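Local atomic coordinates of ActII protein (PDB entry 2OPT), a protein that probably represses transcription as a TetR-family DNA-binding regulator, and binds actinorhodin and its biosynthetic precursor (S)-DNPA. Residues T14-L19 / F58-T63; E22-L27 / E52-V57; E81-L86 / L203-I208; R98-R103 / F141-A146. All blocks are in the same frame, centred on the assembly; numbering follows the deposited sequence.

In the fold
In this all-helical TetR-like subunit, interactions 1 and 2 lie in the N-terminal DNA-binding region, their centres about 8 Å apart, and share helix 50-61. Interaction 2 falls within the chain span that interaction 1 brackets. Farther along the chain, the segments of interaction 3 enclose those of interaction 4; their centres are about 14 Å apart, and both contacts approach the second subunit. Interaction 4 is the bridge: its centre is about 15 Å from those of interactions 1 and 2, residues 98-103 touch both, and Val142 and Phe141 pack on Leu86 and Ile208 of interaction 3. Interactions 2 and 3, whose centres are about 27 Å apart, do not meet. Contacts thus run from helix 50-61 through residues 98-103 to helix 128-150 and the C-terminal domain.

Interaction 1. Residues T14-L19 / F58-T63; sequences TALGIL and FDIVLT
Leu16 carries this contact, pressing the two methyls at its end against Val61 and Ile60 of helix 50-61. Its extended side chain has CG trans to the backbone N (chi1 179°), which carries CD1 and CD2 toward helix 50-61. The fork then straddles one methyl of Val61: Leu16 CD1 lies 3.7 Å from Val61 CG1, and Leu16 CD2 is just as close, at 3.7 Å from that same Val61 CG1. Val61 CG1 sits opposite the carbonyl carbon about the CA-CB bond (chi1 -68°), where it can enter the fork, and the two side chains meet at a slant. Ile60 adds a lighter touch, with its CG2 branch 4.2 Å from Leu16 CD2. Leu16 thus rests on two consecutive residues near the end of helix 50-61, Val61 taking more of the contact than Ile60.

Neighbouring side chains complete the surroundings: Leu16 also touches His93, and Val61 reaches Leu96 of helix 96-100. Phe58 points away from helix 8-22 and packs on Ile99. On another side of the segment, the Asp59 carboxylate accepts hydrogen bonds from the backbone N atoms of Asn109 and Gly110, tying helix 50-61 to the start of helix 108-123.

Between the two segments the contact consists of methyl groups in van der Waals contact. Such packing lacks the directional demands of polar bonds and rests on the fit of the branched ends, and separating the helices would probably uncover hydrocarbon.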
loop_
_atom_site.group_PDB
_atom_site.type_symbol
_atom_site.label_atom_id
_atom_site.label_comp_id
_atom_site.label_asym_id
_atom_site.label_seq_id
_atom_site.Cartn_x
_atom_site.Cartn_y
_atom_site.Cartn_z
ATOM N N THR A 14 14.009 -24.452 -2.882
ATOM C CA THR A 14 14.100 -24.558 -4.335
ATOM C C THR A 14 13.161 -23.568 -4.982
ATOM O O THR A 14 13.536 -22.883 -5.903
ATOM C CB THR A 14 13.735 -26.013 -4.750
ATOM O OG1 THR A 14 14.701 -26.898 -4.154
ATOM C CG2 THR A 14 13.757 -26.204 -6.274
ATOM N N ALA A 15 11.918 -23.505 -4.492
ATOM C CA ALA A 15 10.963 -22.542 -4.997
ATOM C C ALA A 15 11.405 -21.077 -4.874
ATOM O O ALA A 15 11.285 -20.282 -5.835
ATOM C CB ALA A 15 9.598 -22.749 -4.280
ATOM N N LEU A 16 11.938 -20.714 -3.719
ATOM C CA LEU A 16 12.446 -19.392 -3.516
ATOM C C LEU A 16 13.596 -19.099 -4.493
ATOM O O LEU A 16 13.750 -17.991 -4.967
ATOM C CB LEU A 16 12.944 -19.284 -2.071
ATOM C CG LEU A 16 13.546 -17.911 -1.713
ATOM C CD1 LEU A 16 12.492 -16.785 -1.884
ATOM C CD2 LEU A 16 14.107 -17.949 -0.276
ATOM N N GLY A 17 14.376 -20.112 -4.819
ATOM C CA GLY A 17 15.523 -19.936 -5.729
ATOM C C GLY A 17 14.987 -19.588 -7.125
ATOM O O GLY A 17 15.513 -18.712 -7.830
ATOM N N ILE A 18 13.910 -20.251 -7.523
ATOM C CA ILE A 18 13.311 -20.000 -8.843
ATOM C C ILE A 18 12.807 -18.561 -8.880
ATOM O O ILE A 18 13.123 -17.816 -9.792
ATOM C CB ILE A 18 12.167 -21.026 -9.175
ATOM C CG1 ILE A 18 12.793 -22.422 -9.396
ATOM C CG2 ILE A 18 11.355 -20.587 -10.420
ATOM C CD1 ILE A 18 11.796 -23.593 -9.118
ATOM N N LEU A 19 11.988 -18.215 -7.899
ATOM C CA LEU A 19 11.475 -16.851 -7.678
ATOM C C LEU A 19 12.588 -15.803 -7.738
ATOM O O LEU A 19 12.479 -14.794 -8.413
ATOM C CB LEU A 19 10.848 -16.784 -6.301
ATOM C CG LEU A 19 9.390 -16.453 -6.005
ATOM C CD1 LEU A 19 9.273 -15.772 -4.628
ATOM C CD2 LEU A 19 8.823 -15.524 -7.051
ATOM N N PHE A 58 6.550 -17.230 1.378
ATOM C CA PHE A 58 6.446 -16.010 2.150
ATOM C C PHE A 58 6.969 -16.194 3.573
ATOM O O PHE A 58 7.747 -15.363 4.052
ATOM C CB PHE A 58 4.992 -15.491 2.135
ATOM C CG PHE A 58 4.779 -14.180 2.892
ATOM C CD1 PHE A 58 5.733 -13.170 2.863
ATOM C CD2 PHE A 58 3.590 -13.956 3.579
ATOM C CE1 PHE A 58 5.529 -11.971 3.545
ATOM C CE2 PHE A 58 3.365 -12.764 4.249
ATOM C CZ PHE A 58 4.327 -11.764 4.222
ATOM N N ASP A 59 6.576 -17.274 4.257
ATOM C CA ASP A 59 7.034 -17.421 5.632
ATOM C C ASP A 59 8.520 -17.691 5.733
ATOM O O ASP A 59 9.188 -17.247 6.680
ATOM C CB ASP A 59 6.282 -18.520 6.355
ATOM C CG ASP A 59 6.419 -18.380 7.844
ATOM O OD1 ASP A 59 5.862 -17.398 8.386
ATOM O OD2 ASP A 59 7.218 -19.157 8.437
ATOM N N ILE A 60 9.080 -18.399 4.764
ATOM C CA ILE A 60 10.486 -18.779 4.932
ATOM C C ILE A 60 11.494 -17.615 4.918
ATOM O O ILE A 60 12.526 -17.655 5.591
ATOM C CB ILE A 60 10.858 -19.874 3.929
ATOM C CG1 ILE A 60 11.918 -20.770 4.559
ATOM C CG2 ILE A 60 11.318 -19.264 2.546
ATOM C CD1 ILE A 60 12.091 -22.045 3.817
ATOM N N VAL A 61 11.227 -16.596 4.102
ATOM C CA VAL A 61 12.119 -15.439 3.980
ATOM C C VAL A 61 12.009 -14.512 5.228
ATOM O O VAL A 61 12.880 -13.715 5.488
ATOM C CB VAL A 61 11.752 -14.622 2.704
ATOM C CG1 VAL A 61 12.074 -15.415 1.500
ATOM C CG2 VAL A 61 10.216 -14.271 2.669
ATOM N N LEU A 62 10.896 -14.591 5.961
ATOM C CA LEU A 62 10.670 -13.767 7.154
ATOM C C LEU A 62 11.633 -14.071 8.274
ATOM O O LEU A 62 11.764 -13.285 9.202
ATOM C CB LEU A 62 9.258 -13.969 7.674
ATOM C CG LEU A 62 8.172 -13.381 6.768
ATOM C CD1 LEU A 62 6.749 -13.538 7.411
ATOM C CD2 LEU A 62 8.458 -11.899 6.570
ATOM N N THR A 63 12.312 -15.216 8.175
ATOM C CA THR A 63 13.421 -15.500 9.029
ATOM C C THR A 63 14.433 -14.386 8.940
ATOM O O THR A 63 15.165 -14.158 9.890
ATOM C CB THR A 63 14.116 -16.858 8.670
ATOM O OG1 THR A 63 14.829 -17.283 9.823
ATOM C CG2 THR A 63 15.128 -16.723 7.528
#

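Interaction 2. Residues E22-L27 / E52-V57; sequences EGLDAL and ELLDLV
Leu24 and Leu27 reach from the loop after helix 8-22 toward Leu54 and Leu53 on helix 50-61, forming a cluster of four buried leucines. Leu24 comes in across Leu54 at an angle, and its CD1 faces both branches of the fork, 3.6 Å from Leu54 CD2 and 3.9 Å from Leu54 CD1. Leu27 runs alongside Leu54 in the opposing direction, bringing Leu27 CD2 to 3.9 Å from Leu54 CD2. The same methyl meets Leu53 tip to tip, with Leu27 CD2 4.0 Å from Leu53 CD1. Leu54 CD2 is thus touched by both loop leucines, which approach it from directions roughly at right angles. Leu27 can span the gap because its CG lies trans to the backbone N (chi1 180°), extending the chain toward the helix.

Polar bonds fix the loop that presents these leucines. Leu24 N donates a hydrogen bond to Asp95 OD2, and Leu27 O accepts from Arg50 NE. Gly23, where the chain leaves helix 8-22, has a positive phi of 90° that turns the backbone into the loop. Leu19 of helix 8-22 packs on both Leu24 and Leu27.

The cluster belongs to the hydrophobic core of a TetR-type N-terminal DNA-binding domain, in which the loop leading into the predicted helix-turn-helix motif, residues 28-47, packs against the helix that follows that motif.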
loop_
_atom_site.group_PDB
_atom_site.type_symbol
_atom_site.label_atom_id
_atom_site.label_comp_id
_atom_site.label_asym_id
_atom_site.label_seq_id
_atom_site.Cartn_x
_atom_site.Cartn_y
_atom_site.Cartn_z
ATOM N N GLU A 22 14.024 -15.803 -11.386
ATOM C CA GLU A 22 13.172 -15.778 -12.557
ATOM C C GLU A 22 11.787 -15.134 -12.337
ATOM O O GLU A 22 11.037 -14.881 -13.294
ATOM C CB GLU A 22 13.045 -17.195 -13.137
ATOM C CG GLU A 22 14.363 -17.774 -13.659
ATOM C CD GLU A 22 14.185 -19.192 -14.132
ATOM O OE1 GLU A 22 13.130 -19.481 -14.716
ATOM O OE2 GLU A 22 15.078 -20.022 -13.894
ATOM N N GLY A 23 11.468 -14.826 -11.102
ATOM C CA GLY A 23 10.260 -14.072 -10.852
ATOM C C GLY A 23 9.087 -14.996 -10.641
ATOM O O GLY A 23 9.160 -16.190 -10.913
ATOM N N LEU A 24 8.021 -14.429 -10.127
ATOM C CA LEU A 24 6.849 -15.154 -9.735
ATOM C C LEU A 24 6.154 -15.925 -10.865
ATOM O O LEU A 24 5.496 -16.946 -10.611
ATOM C CB LEU A 24 5.855 -14.158 -9.098
ATOM C CG LEU A 24 4.569 -14.661 -8.437
ATOM C CD1 LEU A 24 4.781 -15.695 -7.339
ATOM C CD2 LEU A 24 3.816 -13.501 -7.895
ATOM N N ASP A 25 6.226 -15.446 -12.101
ATOM C CA ASP A 25 5.421 -16.128 -13.125
ATOM C C ASP A 25 6.079 -17.447 -13.549
ATOM O O ASP A 25 5.392 -18.410 -13.875
ATOM C CB ASP A 25 5.090 -15.216 -14.310
ATOM C CG ASP A 25 4.125 -14.082 -13.944
ATOM O OD1 ASP A 25 3.363 -14.163 -12.963
ATOM O OD2 ASP A 25 4.131 -13.068 -14.656
ATOM N N ALA A 26 7.406 -17.489 -13.461
ATOM C CA ALA A 26 8.225 -18.671 -13.725
ATOM C C ALA A 26 8.017 -19.771 -12.707
ATOM O O ALA A 26 8.384 -20.924 -12.958
ATOM C CB ALA A 26 9.684 -18.281 -13.749
ATOM N N LEU A 27 7.441 -19.417 -11.544
ATOM C CA LEU A 27 7.262 -20.389 -10.469
ATOM C C LEU A 27 5.902 -21.069 -10.573
ATOM O O LEU A 27 4.936 -20.588 -9.984
ATOM C CB LEU A 27 7.458 -19.741 -9.091
ATOM C CG LEU A 27 7.291 -20.668 -7.870
ATOM C CD1 LEU A 27 8.248 -21.815 -7.922
ATOM C CD2 LEU A 27 7.478 -19.862 -6.575
ATOM N N GLU A 52 -0.742 -22.376 -1.768
ATOM C CA GLU A 52 -0.233 -22.810 -0.467
ATOM C C GLU A 52 1.270 -22.748 -0.485
ATOM O O GLU A 52 1.898 -22.447 0.511
ATOM C CB GLU A 52 -0.684 -24.229 -0.245
ATOM C CG GLU A 52 -2.260 -24.180 -0.085
ATOM C CD GLU A 52 -3.010 -25.516 -0.201
ATOM O OE1 GLU A 52 -2.551 -26.435 -0.902
ATOM O OE2 GLU A 52 -4.132 -25.626 0.383
ATOM N N LEU A 53 1.836 -23.079 -1.625
ATOM C CA LEU A 53 3.304 -23.028 -1.792
ATOM C C LEU A 53 3.800 -21.608 -1.536
ATOM O O LEU A 53 4.781 -21.389 -0.825
ATOM C CB LEU A 53 3.626 -23.494 -3.201
ATOM C CG LEU A 53 5.124 -23.535 -3.604
ATOM C CD1 LEU A 53 5.483 -22.163 -4.005
ATOM C CD2 LEU A 53 6.047 -24.090 -2.489
ATOM N N LEU A 54 3.172 -20.638 -2.180
ATOM C CA LEU A 54 3.530 -19.244 -2.017
ATOM C C LEU A 54 3.395 -18.787 -0.549
ATOM O O LEU A 54 4.191 -17.986 -0.095
ATOM C CB LEU A 54 2.680 -18.371 -2.960
ATOM C CG LEU A 54 3.046 -18.518 -4.449
ATOM C CD1 LEU A 54 2.138 -17.618 -5.261
ATOM C CD2 LEU A 54 4.540 -18.200 -4.703
ATOM N N ASP A 55 2.391 -19.280 0.190
ATOM C CA ASP A 55 2.253 -18.961 1.629
ATOM C C ASP A 55 3.536 -19.412 2.306
ATOM O O ASP A 55 4.039 -18.763 3.242
ATOM C CB ASP A 55 1.093 -19.754 2.265
ATOM C CG ASP A 55 -0.310 -19.234 1.873
ATOM O OD1 ASP A 55 -0.445 -18.060 1.517
ATOM O OD2 ASP A 55 -1.315 -19.990 2.030
ATOM N N LEU A 56 4.079 -20.550 1.862
ATOM C CA LEU A 56 5.265 -21.110 2.515
ATOM C C LEU A 56 6.551 -20.349 2.189
ATOM O O LEU A 56 7.467 -20.259 3.028
ATOM C CB LEU A 56 5.407 -22.593 2.145
ATOM C CG LEU A 56 4.368 -23.594 2.682
ATOM C CD1 LEU A 56 4.647 -24.969 2.077
ATOM C CD2 LEU A 56 4.386 -23.686 4.171
ATOM N N VAL A 57 6.645 -19.906 0.938
ATOM C CA VAL A 57 7.781 -19.132 0.433
ATOM C C VAL A 57 7.743 -17.802 1.215
ATOM O O VAL A 57 8.750 -17.337 1.713
ATOM C CB VAL A 57 7.656 -18.917 -1.071
ATOM C CG1 VAL A 57 8.661 -17.905 -1.565
ATOM C CG2 VAL A 57 7.862 -20.234 -1.857
#

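Interaction 3. Residues E81-L86 / L203-I208; sequences EMCRSL and LGLEII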
loop_
_atom_site.group_PDB
_atom_site.type_symbol
_atom_site.label_atom_id
_atom_site.label_comp_id
_atom_site.label_asym_id
_atom_site.label_seq_id
_atom_site.Cartn_x
_atom_site.Cartn_y
_atom_site.Cartn_z
ATOM N N GLU A 81 14.881 0.334 12.783
ATOM C CA GLU A 81 15.770 -0.817 12.520
ATOM C C GLU A 81 14.999 -2.016 12.000
ATOM O O GLU A 81 15.403 -2.682 11.040
ATOM C CB GLU A 81 16.488 -1.256 13.805
ATOM C CG GLU A 81 17.087 -2.696 13.717
ATOM C CD GLU A 81 17.608 -3.276 15.054
ATOM O OE1 GLU A 81 17.637 -2.572 16.077
ATOM O OE2 GLU A 81 18.021 -4.459 15.046
ATOM N N MET A 82 13.905 -2.328 12.689
ATOM C CA MET A 82 13.046 -3.446 12.321
ATOM C C MET A 82 12.384 -3.226 10.964
ATOM O O MET A 82 12.194 -4.170 10.196
ATOM C CB MET A 82 11.980 -3.671 13.396
ATOM C CG MET A 82 10.713 -4.342 12.895
ATOM S SD MET A 82 9.336 -4.143 14.041
ATOM C CE MET A 82 8.547 -2.682 13.374
ATOM N N CYS A 83 12.035 -1.977 10.673
ATOM C CA CYS A 83 11.420 -1.633 9.395
ATOM C C CYS A 83 12.430 -1.730 8.257
ATOM O O CYS A 83 12.105 -2.190 7.162
ATOM C CB CYS A 83 10.820 -0.228 9.448
ATOM S SG CYS A 83 9.280 -0.107 10.385
ATOM N N ARG A 84 13.656 -1.291 8.524
ATOM C CA ARG A 84 14.730 -1.368 7.543
ATOM C C ARG A 84 15.068 -2.820 7.220
ATOM O O ARG A 84 15.418 -3.151 6.087
ATOM C CB ARG A 84 15.974 -0.638 8.052
ATOM C CG ARG A 84 15.875 0.880 7.983
ATOM C CD ARG A 84 17.197 1.539 8.356
ATOM N NE ARG A 84 17.016 2.907 8.830
ATOM C CZ ARG A 84 17.437 3.350 10.011
ATOM N NH1 ARG A 84 17.231 4.613 10.360
ATOM N NH2 ARG A 84 18.065 2.532 10.843
ATOM N N SER A 85 14.955 -3.682 8.224
ATOM C CA SER A 85 15.165 -5.135 8.040
ATOM C C SER A 85 14.138 -5.799 7.119
ATOM O O SER A 85 14.460 -6.623 6.256
ATOM C CB SER A 85 15.148 -5.840 9.416
ATOM O OG SER A 85 15.727 -7.151 9.354
ATOM N N LEU A 86 12.881 -5.437 7.292
ATOM C CA LEU A 86 11.861 -5.877 6.407
ATOM C C LEU A 86 12.081 -5.392 4.987
ATOM O O LEU A 86 11.911 -6.150 4.027
ATOM C CB LEU A 86 10.522 -5.298 6.896
ATOM C CG LEU A 86 9.302 -5.873 6.198
ATOM C CD1 LEU A 86 9.142 -7.419 6.271
ATOM C CD2 LEU A 86 8.066 -5.206 6.788
ATOM N N LEU A 203 11.835 9.317 5.170
ATOM C CA LEU A 203 10.806 10.293 5.482
ATOM C C LEU A 203 9.539 9.620 5.982
ATOM O O LEU A 203 8.994 10.037 7.001
ATOM C CB LEU A 203 10.432 11.141 4.242
ATOM C CG LEU A 203 11.231 12.384 3.981
ATOM C CD1 LEU A 203 10.866 13.046 2.624
ATOM C CD2 LEU A 203 10.986 13.364 5.147
ATOM N N GLY A 204 9.032 8.618 5.270
ATOM C CA GLY A 204 7.771 7.963 5.708
ATOM C C GLY A 204 7.958 7.264 7.052
ATOM O O GLY A 204 7.071 7.238 7.878
ATOM N N LEU A 205 9.109 6.616 7.264
ATOM C CA LEU A 205 9.423 6.057 8.576
ATOM C C LEU A 205 9.368 7.126 9.700
ATOM O O LEU A 205 8.738 6.911 10.701
ATOM C CB LEU A 205 10.838 5.399 8.522
ATOM C CG LEU A 205 11.133 4.168 9.339
ATOM C CD1 LEU A 205 10.028 3.165 9.194
ATOM C CD2 LEU A 205 12.551 3.580 8.900
ATOM N N GLU A 206 10.055 8.257 9.501
ATOM C CA GLU A 206 10.081 9.363 10.462
ATOM C C GLU A 206 8.664 9.804 10.777
ATOM O O GLU A 206 8.272 9.919 11.950
ATOM C CB GLU A 206 10.869 10.533 9.860
ATOM C CG GLU A 206 12.379 10.330 9.953
ATOM C CD GLU A 206 13.212 11.430 9.322
ATOM O OE1 GLU A 206 12.658 12.468 8.840
ATOM O OE2 GLU A 206 14.458 11.243 9.326
ATOM N N ILE A 207 7.890 10.025 9.716
ATOM C CA ILE A 207 6.543 10.507 9.845
ATOM C C ILE A 207 5.719 9.563 10.716
ATOM O O ILE A 207 5.077 10.004 11.648
ATOM C CB ILE A 207 5.877 10.724 8.472
ATOM C CG1 ILE A 207 6.544 11.912 7.750
ATOM C CG2 ILE A 207 4.393 10.952 8.634
ATOM C CD1 ILE A 207 6.235 12.020 6.280
ATOM N N ILE A 208 5.718 8.269 10.383
ATOM C CA ILE A 208 4.842 7.288 11.090
ATOM C C ILE A 208 5.266 7.126 12.552
ATOM O O ILE A 208 4.424 7.099 13.433
ATOM C CB ILE A 208 4.860 5.916 10.384
ATOM C CG1 ILE A 208 4.290 6.070 8.957
ATOM C CG2 ILE A 208 4.185 4.845 11.271
ATOM C CD1 ILE A 208 4.447 4.840 7.987
#
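Apolar packing between Leu205 and Cys83 forms the centre of this helix-to-helix contact. Leu205 CD1 rests on the short Cys83 side chain, 3.5 Å from Cys83 CB, a tight approach for two carbons, and 3.6 Å from Cys83 SG. The thiol lies opposite the carbonyl carbon about the CA-CB bond (chi1 -75°), which brings SG as well as CB within reach of the leucine methyl. The other branch is looser: Leu205 CD2 stands 4.4 Å from Arg84 CG, on the aliphatic stem of the arginine. Lys80, one turn earlier on helix 75-92, also touches Leu205.

The charged interaction lies at the border. Beyond its stem, Arg84 forms a salt bridge through NE with Glu202, just before segment 203-208.

Contacts with the second subunit come from another face of helix 197-219, where Leu203 packs on Tyr133 and Ile207 on Leu212 of that subunit.

The small cysteine lets Leu205 sit close to helix 75-92, and the closest CA pair, Cys83 CA and Leu205 CA, is 8.0 Å apart. The segments themselves thus meet through a tight apolar centre, while Arg84 gives hydrocarbon to Leu205 and, through Glu202, charge to the same opposing helix.

Interaction 4. Residues R98-R103 / F141-A146; sequences RIAIDR and FVTAEA
A sparse apolar contact, centred on Thr143 against Ala100 and Ile101, sets residues 100 and 101, at the start of a turn, beside helix 128-150. The Thr143 methyl does the touching: CG2 lies 4.3 Å from Ala100 CB and 4.4 Å from Ile101 CA. With OG1 beside the backbone N (chi1 -54°), CG2 is trans to that N and faces the turn, while the hydroxyl bonds to Ser139 O in its own helix. Phe90 of helix 75-92 packs against both Ala100 and Thr143, adding an aromatic third partner.

Ala100 to Arg103 form a type I beta turn, closed by Arg103 N to Ala100 O at 3.0 Å. In this TetR fold the region abuts helix 50-61, which leads from the DNA-binding part to the C-terminal domain, and movements here are thought to relay ligand binding in relatives such as TetR.

Arg103 folds back over the turn: its NH1 donates to Ile99 O at 3.2 Å, nearly straight at 173°, with the carbonyl oxygen at the guanidinium edge and in its plane. The guanidinium also reaches helix 50-61, with NE in a salt bridge to Asp55 and NH2 bonded to Asp51 O. On helix 128-150, Glu145 pairs with Arg200 and is hydrogen-bonded to Tyr133 OH of the second subunit.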
loop_
_atom_site.group_PDB
_atom_site.type_symbol
_atom_site.label_atom_id
_atom_site.label_comp_id
_atom_site.label_asym_id
_atom_site.label_seq_id
_atom_site.Cartn_x
_atom_site.Cartn_y
_atom_site.Cartn_z
ATOM N N ARG A 98 4.920 -8.797 -3.974
ATOM C CA ARG A 98 3.731 -9.171 -4.743
ATOM C C ARG A 98 3.036 -10.312 -4.031
ATOM O O ARG A 98 1.831 -10.383 -3.976
ATOM C CB ARG A 98 4.109 -9.614 -6.158
ATOM C CG ARG A 98 4.006 -8.577 -7.241
ATOM C CD ARG A 98 4.358 -9.196 -8.617
ATOM N NE ARG A 98 3.269 -10.048 -9.134
ATOM C CZ ARG A 98 3.296 -10.750 -10.268
ATOM N NH1 ARG A 98 4.356 -10.736 -11.067
ATOM N NH2 ARG A 98 2.243 -11.472 -10.619
ATOM N N ILE A 99 3.806 -11.235 -3.489
ATOM C CA ILE A 99 3.209 -12.355 -2.766
ATOM C C ILE A 99 2.685 -11.883 -1.431
ATOM O O ILE A 99 1.614 -12.296 -0.994
ATOM C CB ILE A 99 4.310 -13.423 -2.521
ATOM C CG1 ILE A 99 4.805 -14.009 -3.845
ATOM C CG2 ILE A 99 3.869 -14.496 -1.556
ATOM C CD1 ILE A 99 6.087 -14.822 -3.668
ATOM N N ALA A 100 3.483 -11.037 -0.764
ATOM C CA ALA A 100 3.194 -10.549 0.582
ATOM C C ALA A 100 1.959 -9.698 0.689
ATOM O O ALA A 100 1.322 -9.688 1.722
ATOM C CB ALA A 100 4.365 -9.761 1.110
ATOM N N ILE A 101 1.648 -8.943 -0.355
ATOM C CA ILE A 101 0.687 -7.824 -0.239
ATOM C C ILE A 101 -0.744 -8.226 0.202
ATOM O O ILE A 101 -1.457 -7.444 0.892
ATOM C CB ILE A 101 0.694 -6.952 -1.551
ATOM C CG1 ILE A 101 0.131 -5.520 -1.353
ATOM C CG2 ILE A 101 0.176 -7.740 -2.796
ATOM C CD1 ILE A 101 -0.827 -5.301 -0.207
ATOM N N ASP A 102 -1.164 -9.423 -0.194
ATOM C CA ASP A 102 -2.481 -9.975 0.086
ATOM C C ASP A 102 -2.437 -11.074 1.188
ATOM O O ASP A 102 -3.415 -11.780 1.409
ATOM C CB ASP A 102 -2.994 -10.585 -1.218
ATOM C CG ASP A 102 -2.076 -11.700 -1.737
ATOM O OD1 ASP A 102 -0.837 -11.551 -1.673
ATOM O OD2 ASP A 102 -2.601 -12.733 -2.203
ATOM N N ARG A 103 -1.290 -11.248 1.840
ATOM C CA ARG A 103 -1.105 -12.338 2.802
ATOM C C ARG A 103 -0.884 -11.839 4.241
ATOM O O ARG A 103 -0.358 -10.742 4.449
ATOM C CB ARG A 103 0.066 -13.222 2.355
ATOM C CG ARG A 103 -0.246 -14.051 1.102
ATOM C CD ARG A 103 0.925 -14.976 0.714
ATOM N NE ARG A 103 0.393 -16.126 -0.033
ATOM C CZ ARG A 103 0.059 -16.116 -1.328
ATOM N NH1 ARG A 103 0.255 -15.028 -2.075
ATOM N NH2 ARG A 103 -0.442 -17.210 -1.882
ATOM N N PHE A 141 3.265 0.093 4.979
ATOM C CA PHE A 141 4.021 1.138 4.370
ATOM C C PHE A 141 5.306 0.555 3.788
ATOM O O PHE A 141 5.688 0.865 2.668
ATOM C CB PHE A 141 4.363 2.148 5.477
ATOM C CG PHE A 141 5.578 2.984 5.175
ATOM C CD1 PHE A 141 5.505 4.034 4.251
ATOM C CD2 PHE A 141 6.806 2.707 5.786
ATOM C CE1 PHE A 141 6.677 4.792 3.921
ATOM C CE2 PHE A 141 7.935 3.461 5.481
ATOM C CZ PHE A 141 7.866 4.488 4.523
ATOM N N VAL A 142 6.000 -0.270 4.575
ATOM C CA VAL A 142 7.236 -0.898 4.108
ATOM C C VAL A 142 6.972 -1.755 2.839
ATOM O O VAL A 142 7.730 -1.693 1.852
ATOM C CB VAL A 142 7.863 -1.782 5.181
ATOM C CG1 VAL A 142 8.971 -2.588 4.590
ATOM C CG2 VAL A 142 8.355 -0.952 6.358
ATOM N N THR A 143 5.894 -2.527 2.865
ATOM C CA THR A 143 5.559 -3.401 1.761
ATOM C C THR A 143 5.209 -2.614 0.490
ATOM O O THR A 143 5.686 -2.978 -0.593
ATOM C CB THR A 143 4.410 -4.374 2.159
ATOM O OG1 THR A 143 4.810 -5.063 3.352
ATOM C CG2 THR A 143 4.135 -5.419 1.015
ATOM N N ALA A 144 4.392 -1.553 0.616
ATOM C CA ALA A 144 4.071 -0.658 -0.522
ATOM C C ALA A 144 5.305 -0.022 -1.123
ATOM O O ALA A 144 5.474 0.007 -2.345
ATOM C CB ALA A 144 3.076 0.454 -0.092
ATOM N N GLU A 145 6.153 0.552 -0.278
ATOM C CA GLU A 145 7.410 1.130 -0.776
ATOM C C GLU A 145 8.217 0.102 -1.571
ATOM O O GLU A 145 8.696 0.388 -2.649
ATOM C CB GLU A 145 8.258 1.682 0.359
ATOM C CG GLU A 145 7.768 3.006 0.954
ATOM C CD GLU A 145 7.780 4.167 -0.054
ATOM O OE1 GLU A 145 8.741 4.257 -0.854
ATOM O OE2 GLU A 145 6.829 4.980 -0.053
ATOM N N ALA A 146 8.359 -1.096 -1.022
ATOM C CA ALA A 146 9.117 -2.151 -1.683
ATOM C C ALA A 146 8.533 -2.467 -3.023
ATOM O O ALA A 146 9.271 -2.580 -3.996
ATOM C CB ALA A 146 9.143 -3.421 -0.812
#